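VP2 (Primate bocaparvovirus 1, PDB 7L0Y) self-assembles into the T=1 icosahedral capsid of human bocavirus 1, built from sixty capsid-protein copies and about 26 nm in diameter. Local coordinates at residues Q86-L91 and M509-N514; S80-P85 and I456-E461. All coordinates share one frame; numbering follows the deposited sequence.

Contact 1: Q86-L91 and M509-N514; sequences QDWQRL and MPVKTN
The indole N-H of W88 reaches from helix 85-94 to the backbone carbonyl of M509, and this is the one hydrogen bond between the segments. W88 NE1 lies 2.7 Å from M509 O, the N-H points almost straight at the oxygen (169°), and the acceptor sits at the ring's edge, near the plane of the indole. NE1 itself is tilted 16° from the carbonyl plane. With CG swung opposite the main-chain nitrogen (chi1 -180°), the tryptophan projects from the helix toward the loop, and its buried N-H is satisfied there while the bond helps to set the turn of the ring.

Sulfur and apolar contacts make up the rest. The M509 side chain runs back alongside the indole in the opposite sense, its CB 3.6 Å from W88 CD1. Its sulfur stands at the edge of the five-membered ring, 5.3 Å from the centroid, an edge-on Met-aromatic contact, and also touches the stem of Q89, with M509 SD 3.6 Å from Q89 CB. Further along the indole, V511 CG1 lies 4.2 Å from W88 CZ2, a looser contact. The amide of Q89 heads away from M509, and its NE2 bonds to the carbonyls of E471 of a second subunit and of H474 in its own chain.

P470 of that second subunit packs on both Q89 and M509, so the contact lies against a subunit interface. Helix 85-94 has strand 23-26 beside D87 and R90, while the loop that carries M509 follows strand 446-462 and leads to strand 516-517.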
loop_
_atom_site.group_PDB
_atom_site.type_symbol
_atom_site.label_atom_id
_atom_site.label_comp_id
_atom_site.label_asym_id
_atom_site.label_seq_id
_atom_site.Cartn_x
_atom_site.Cartn_y
_atom_site.Cartn_z
ATOM N N GLN A 86 -30.831 -55.000 -80.731
ATOM C CA GLN A 86 -30.108 -53.747 -80.867
ATOM C C GLN A 86 -28.995 -53.639 -79.839
ATOM O O GLN A 86 -27.849 -53.330 -80.172
ATOM C CB GLN A 86 -31.082 -52.588 -80.714
ATOM C CG GLN A 86 -30.482 -51.218 -80.854
ATOM C CD GLN A 86 -29.942 -50.974 -82.229
ATOM O OE1 GLN A 86 -28.736 -50.937 -82.438
ATOM N NE2 GLN A 86 -30.837 -50.845 -83.191
ATOM N N ASP A 87 -29.324 -53.881 -78.577
ATOM C CA ASP A 87 -28.345 -53.734 -77.515
ATOM C C ASP A 87 -27.258 -54.787 -77.619
ATOM O O ASP A 87 -26.097 -54.521 -77.303
ATOM C CB ASP A 87 -29.047 -53.803 -76.169
ATOM C CG ASP A 87 -29.931 -52.604 -75.923
ATOM O OD1 ASP A 87 -29.769 -51.583 -76.622
ATOM O OD2 ASP A 87 -30.793 -52.675 -75.025
ATOM N N TRP A 88 -27.617 -55.987 -78.062
ATOM C CA TRP A 88 -26.618 -57.022 -78.259
ATOM C C TRP A 88 -25.668 -56.656 -79.385
ATOM O O TRP A 88 -24.456 -56.862 -79.276
ATOM C CB TRP A 88 -27.300 -58.351 -78.549
ATOM C CG TRP A 88 -26.339 -59.451 -78.752
ATOM C CD1 TRP A 88 -25.942 -59.974 -79.928
ATOM C CD2 TRP A 88 -25.649 -60.170 -77.736
ATOM N NE1 TRP A 88 -25.044 -60.974 -79.720
ATOM C CE2 TRP A 88 -24.847 -61.116 -78.375
ATOM C CE3 TRP A 88 -25.639 -60.109 -76.344
ATOM C CZ2 TRP A 88 -24.038 -61.995 -77.677
ATOM C CZ3 TRP A 88 -24.839 -60.980 -75.655
ATOM C CH2 TRP A 88 -24.050 -61.912 -76.319
ATOM N N GLN A 89 -26.207 -56.134 -80.483
ATOM C CA GLN A 89 -25.374 -55.637 -81.569
ATOM C C GLN A 89 -24.387 -54.606 -81.063
ATOM O O GLN A 89 -23.200 -54.651 -81.388
ATOM C CB GLN A 89 -26.242 -55.003 -82.645
ATOM C CG GLN A 89 -25.532 -54.733 -83.952
ATOM C CD GLN A 89 -26.334 -53.829 -84.840
ATOM O OE1 GLN A 89 -27.324 -53.260 -84.403
ATOM N NE2 GLN A 89 -25.950 -53.724 -86.096
ATOM N N ARG A 90 -24.865 -53.663 -80.268
ATOM C CA ARG A 90 -23.997 -52.608 -79.781
ATOM C C ARG A 90 -22.940 -53.163 -78.847
ATOM O O ARG A 90 -21.799 -52.696 -78.840
ATOM C CB ARG A 90 -24.831 -51.548 -79.081
ATOM C CG ARG A 90 -24.066 -50.319 -78.765
ATOM C CD ARG A 90 -24.987 -49.294 -78.235
ATOM N NE ARG A 90 -24.355 -47.994 -78.216
ATOM C CZ ARG A 90 -25.009 -46.869 -77.997
ATOM N NH1 ARG A 90 -26.308 -46.908 -77.762
ATOM N NH2 ARG A 90 -24.369 -45.713 -78.022
ATOM N N LEU A 91 -23.302 -54.166 -78.055
ATOM C CA LEU A 91 -22.346 -54.787 -77.155
ATOM C C LEU A 91 -21.237 -55.483 -77.929
ATOM O O LEU A 91 -20.056 -55.318 -77.621
ATOM C CB LEU A 91 -23.070 -55.776 -76.255
ATOM C CG LEU A 91 -22.254 -56.510 -75.202
ATOM C CD1 LEU A 91 -21.833 -55.546 -74.129
ATOM C CD2 LEU A 91 -23.043 -57.661 -74.650
ATOM N N MET A 509 -25.696 -62.898 -84.184
ATOM C CA MET A 509 -24.612 -61.990 -83.844
ATOM C C MET A 509 -23.679 -62.602 -82.810
ATOM O O MET A 509 -23.656 -62.166 -81.655
ATOM C CB MET A 509 -25.183 -60.671 -83.343
ATOM C CG MET A 509 -25.941 -59.912 -84.393
ATOM S SD MET A 509 -26.709 -58.432 -83.740
ATOM C CE MET A 509 -28.104 -59.146 -82.874
ATOM N N PRO A 510 -22.896 -63.610 -83.182
ATOM C CA PRO A 510 -21.953 -64.198 -82.232
ATOM C C PRO A 510 -20.828 -63.235 -81.894
ATOM O O PRO A 510 -20.617 -62.222 -82.556
ATOM C CB PRO A 510 -21.431 -65.425 -82.976
ATOM C CG PRO A 510 -21.577 -65.068 -84.390
ATOM C CD PRO A 510 -22.810 -64.253 -84.500
ATOM N N VAL A 511 -20.111 -63.557 -80.826
ATOM C CA VAL A 511 -18.954 -62.766 -80.439
ATOM C C VAL A 511 -17.726 -63.280 -81.176
ATOM O O VAL A 511 -17.803 -64.251 -81.935
ATOM C CB VAL A 511 -18.735 -62.793 -78.918
ATOM C CG1 VAL A 511 -19.897 -62.146 -78.206
ATOM C CG2 VAL A 511 -18.535 -64.216 -78.435
ATOM N N LYS A 512 -16.596 -62.611 -80.969
ATOM C CA LYS A 512 -15.291 -63.024 -81.479
ATOM C C LYS A 512 -15.251 -63.098 -82.999
ATOM O O LYS A 512 -14.380 -63.752 -83.572
ATOM C CB LYS A 512 -14.894 -64.374 -80.896
ATOM C CG LYS A 512 -14.794 -64.362 -79.419
ATOM C CD LYS A 512 -14.540 -65.742 -78.917
ATOM C CE LYS A 512 -14.443 -65.724 -77.427
ATOM N NZ LYS A 512 -14.186 -67.064 -76.910
ATOM N N THR A 513 -16.197 -62.455 -83.662
ATOM C CA THR A 513 -16.198 -62.365 -85.109
ATOM C C THR A 513 -15.773 -61.015 -85.663
ATOM O O THR A 513 -15.652 -60.887 -86.882
ATOM C CB THR A 513 -17.589 -62.725 -85.651
ATOM O OG1 THR A 513 -17.604 -62.630 -87.079
ATOM C CG2 THR A 513 -18.631 -61.833 -85.061
ATOM N N ASN A 514 -15.520 -60.019 -84.822
ATOM C CA ASN A 514 -15.478 -58.633 -85.261
ATOM C C ASN A 514 -14.181 -57.926 -84.909
ATOM O O ASN A 514 -13.460 -57.474 -85.799
ATOM C CB ASN A 514 -16.648 -57.848 -84.652
ATOM C CG ASN A 514 -17.992 -58.258 -85.203
ATOM O OD1 ASN A 514 -18.095 -58.884 -86.253
ATOM N ND2 ASN A 514 -19.042 -57.863 -84.509
#

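Contact 2: S80-P85 and I456-E461; sequences SCHFSP and IVWEVE
F83 lays the tip of its ring over one face of the W458 indole, F83 CZ coming within 3.5 Å of W458 CE2. The two side chains arrive from opposite directions, and their planes are inclined at 48°, an oblique meeting of the two rings. Beside it, I456 directs its terminal methyl onto the imidazole of H82: I456 CD1 is 3.5 Å from the H82 ring centroid and 19° off the normal, a CH-pi contact over the face. H82 CB links the two pairs loosely, 4.2 Å from W458 CZ2 at the edge of the indole.

The imidazole of H82 and the indole of W458 each have a neighbour on the other face as well. C81 SG lies on the far side of the imidazole from I456, and I456 CG2 on the far side of the indole from F83. I456 thus serves both rings, its extended CG1 branch (chi2 175°) carrying CD1 to the histidine while CG2 backs the tryptophan.

W458 and I456 belong to strand 446-462, which pairs antiparallel with strands 30-42 and 95-118 in the jelly-roll beta-barrel core of the parvovirus capsid protein; alternate side chains of the strand, I456 and W458, turn to the helical turn and loop at 80-85.

Hydrogen bonds outside the segments hold the rings in place: H82 NE2 with F76 O, and W458 NE1 with T33 OG1 on strand 30-42. Beyond F83, the S84 side chain N-caps the next helix by bonding to D87 N, and W468 of a second subunit packs against S84 and P85.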
loop_
_atom_site.group_PDB
_atom_site.type_symbol
_atom_site.label_atom_id
_atom_site.label_comp_id
_atom_site.label_asym_id
_atom_site.label_seq_id
_atom_site.Cartn_x
_atom_site.Cartn_y
_atom_site.Cartn_z
ATOM N N SER A 80 -30.417 -63.447 -74.616
ATOM C CA SER A 80 -31.608 -62.840 -75.197
ATOM C C SER A 80 -32.552 -62.338 -74.125
ATOM O O SER A 80 -33.326 -61.406 -74.361
ATOM C CB SER A 80 -32.321 -63.840 -76.093
ATOM O OG SER A 80 -31.539 -64.148 -77.221
ATOM N N CYS A 81 -32.515 -62.963 -72.954
ATOM C CA CYS A 81 -33.213 -62.448 -71.791
ATOM C C CYS A 81 -32.876 -60.984 -71.542
ATOM O O CYS A 81 -33.771 -60.152 -71.377
ATOM C CB CYS A 81 -32.842 -63.311 -70.585
ATOM S SG CYS A 81 -33.501 -62.825 -69.000
ATOM N N HIS A 82 -31.591 -60.660 -71.489
ATOM C CA HIS A 82 -31.133 -59.381 -70.980
ATOM C C HIS A 82 -30.833 -58.332 -72.037
ATOM O O HIS A 82 -30.656 -57.167 -71.684
ATOM C CB HIS A 82 -29.890 -59.622 -70.133
ATOM C CG HIS A 82 -30.099 -60.663 -69.087
ATOM N ND1 HIS A 82 -30.890 -60.456 -67.983
ATOM C CD2 HIS A 82 -29.673 -61.943 -69.011
ATOM C CE1 HIS A 82 -30.915 -61.554 -67.251
ATOM N NE2 HIS A 82 -30.181 -62.470 -67.852
ATOM N N PHE A 83 -30.774 -58.688 -73.308
ATOM C CA PHE A 83 -30.357 -57.758 -74.344
ATOM C C PHE A 83 -31.327 -57.813 -75.506
ATOM O O PHE A 83 -31.662 -58.893 -75.991
ATOM C CB PHE A 83 -28.947 -58.066 -74.862
ATOM C CG PHE A 83 -27.863 -57.842 -73.862
ATOM C CD1 PHE A 83 -27.329 -56.591 -73.673
ATOM C CD2 PHE A 83 -27.362 -58.889 -73.120
ATOM C CE1 PHE A 83 -26.332 -56.392 -72.750
ATOM C CE2 PHE A 83 -26.368 -58.688 -72.205
ATOM C CZ PHE A 83 -25.853 -57.443 -72.018
ATOM N N SER A 84 -31.778 -56.653 -75.941
ATOM C CA SER A 84 -32.468 -56.590 -77.204
ATOM C C SER A 84 -31.473 -56.862 -78.319
ATOM O O SER A 84 -30.266 -56.741 -78.130
ATOM C CB SER A 84 -33.128 -55.231 -77.394
ATOM O OG SER A 84 -32.191 -54.186 -77.510
ATOM N N PRO A 85 -31.953 -57.264 -79.488
ATOM C CA PRO A 85 -31.033 -57.424 -80.620
ATOM C C PRO A 85 -30.228 -56.171 -80.910
ATOM O O PRO A 85 -29.061 -56.261 -81.295
ATOM C CB PRO A 85 -31.978 -57.781 -81.767
ATOM C CG PRO A 85 -33.138 -58.365 -81.107
ATOM C CD PRO A 85 -33.321 -57.674 -79.827
ATOM N N ILE A 456 -29.397 -55.928 -64.452
ATOM C CA ILE A 456 -28.013 -56.372 -64.375
ATOM C C ILE A 456 -27.110 -55.207 -64.729
ATOM O O ILE A 456 -27.335 -54.524 -65.730
ATOM C CB ILE A 456 -27.727 -57.564 -65.301
ATOM C CG1 ILE A 456 -28.541 -58.775 -64.881
ATOM C CG2 ILE A 456 -26.272 -57.935 -65.246
ATOM C CD1 ILE A 456 -28.384 -59.919 -65.803
ATOM N N VAL A 457 -26.099 -54.976 -63.907
ATOM C CA VAL A 457 -25.003 -54.089 -64.260
ATOM C C VAL A 457 -23.918 -54.938 -64.902
ATOM O O VAL A 457 -23.470 -55.930 -64.328
ATOM C CB VAL A 457 -24.470 -53.340 -63.035
ATOM C CG1 VAL A 457 -23.291 -52.488 -63.427
ATOM C CG2 VAL A 457 -25.557 -52.485 -62.442
ATOM N N TRP A 458 -23.517 -54.566 -66.104
ATOM C CA TRP A 458 -22.505 -55.292 -66.849
ATOM C C TRP A 458 -21.224 -54.479 -66.828
ATOM O O TRP A 458 -21.214 -53.329 -67.269
ATOM C CB TRP A 458 -22.964 -55.528 -68.282
ATOM C CG TRP A 458 -24.158 -56.391 -68.386
ATOM C CD1 TRP A 458 -25.451 -55.994 -68.337
ATOM C CD2 TRP A 458 -24.178 -57.797 -68.609
ATOM N NE1 TRP A 458 -26.279 -57.067 -68.484
ATOM C CE2 TRP A 458 -25.519 -58.189 -68.660
ATOM C CE3 TRP A 458 -23.190 -58.762 -68.771
ATOM C CZ2 TRP A 458 -25.898 -59.502 -68.856
ATOM C CZ3 TRP A 458 -23.566 -60.054 -68.968
ATOM C CH2 TRP A 458 -24.906 -60.419 -69.006
ATOM N N GLU A 459 -20.155 -55.062 -66.310
ATOM C CA GLU A 459 -18.849 -54.440 -66.439
ATOM C C GLU A 459 -18.330 -54.698 -67.842
ATOM O O GLU A 459 -18.256 -55.842 -68.286
ATOM C CB GLU A 459 -17.882 -54.983 -65.394
ATOM C CG GLU A 459 -16.551 -54.286 -65.394
ATOM C CD GLU A 459 -15.617 -54.825 -64.338
ATOM O OE1 GLU A 459 -16.023 -55.746 -63.601
ATOM O OE2 GLU A 459 -14.469 -54.344 -64.251
ATOM N N VAL A 460 -17.987 -53.635 -68.550
ATOM C CA VAL A 460 -17.716 -53.745 -69.972
ATOM C C VAL A 460 -16.459 -52.946 -70.272
ATOM O O VAL A 460 -16.076 -52.052 -69.515
ATOM C CB VAL A 460 -18.931 -53.250 -70.792
ATOM C CG1 VAL A 460 -18.967 -51.737 -70.878
ATOM C CG2 VAL A 460 -19.022 -53.942 -72.116
ATOM N N GLU A 461 -15.782 -53.292 -71.353
ATOM C CA GLU A 461 -14.539 -52.594 -71.629
ATOM C C GLU A 461 -14.367 -52.475 -73.132
ATOM O O GLU A 461 -14.581 -53.448 -73.856
ATOM C CB GLU A 461 -13.382 -53.333 -70.947
ATOM C CG GLU A 461 -12.108 -52.561 -70.823
ATOM C CD GLU A 461 -11.135 -52.864 -71.905
ATOM O OE1 GLU A 461 -11.145 -54.007 -72.385
ATOM O OE2 GLU A 461 -10.356 -51.965 -72.271
#

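Overall arrangement
The centres of contacts 1 and 2 lie 11 Å apart, on the same side of the chain's centre. Along the sequence their segments alternate: 80-85 runs directly into 86-91, then 456-461 and finally 509-514, so two consecutive short helices meet a late strand and a later loop. They touch directly. F83 packs on W88 and L91, L91 also meets V460, and the methyl of M509 approaches the carbonyl of P85. Helix 85-94 therefore lies between strand 446-462 and the loop at 509-514, joining early and late parts of the chain into one buried core. Both contacts also meet the second subunit, placing this core beside an interface of the capsid.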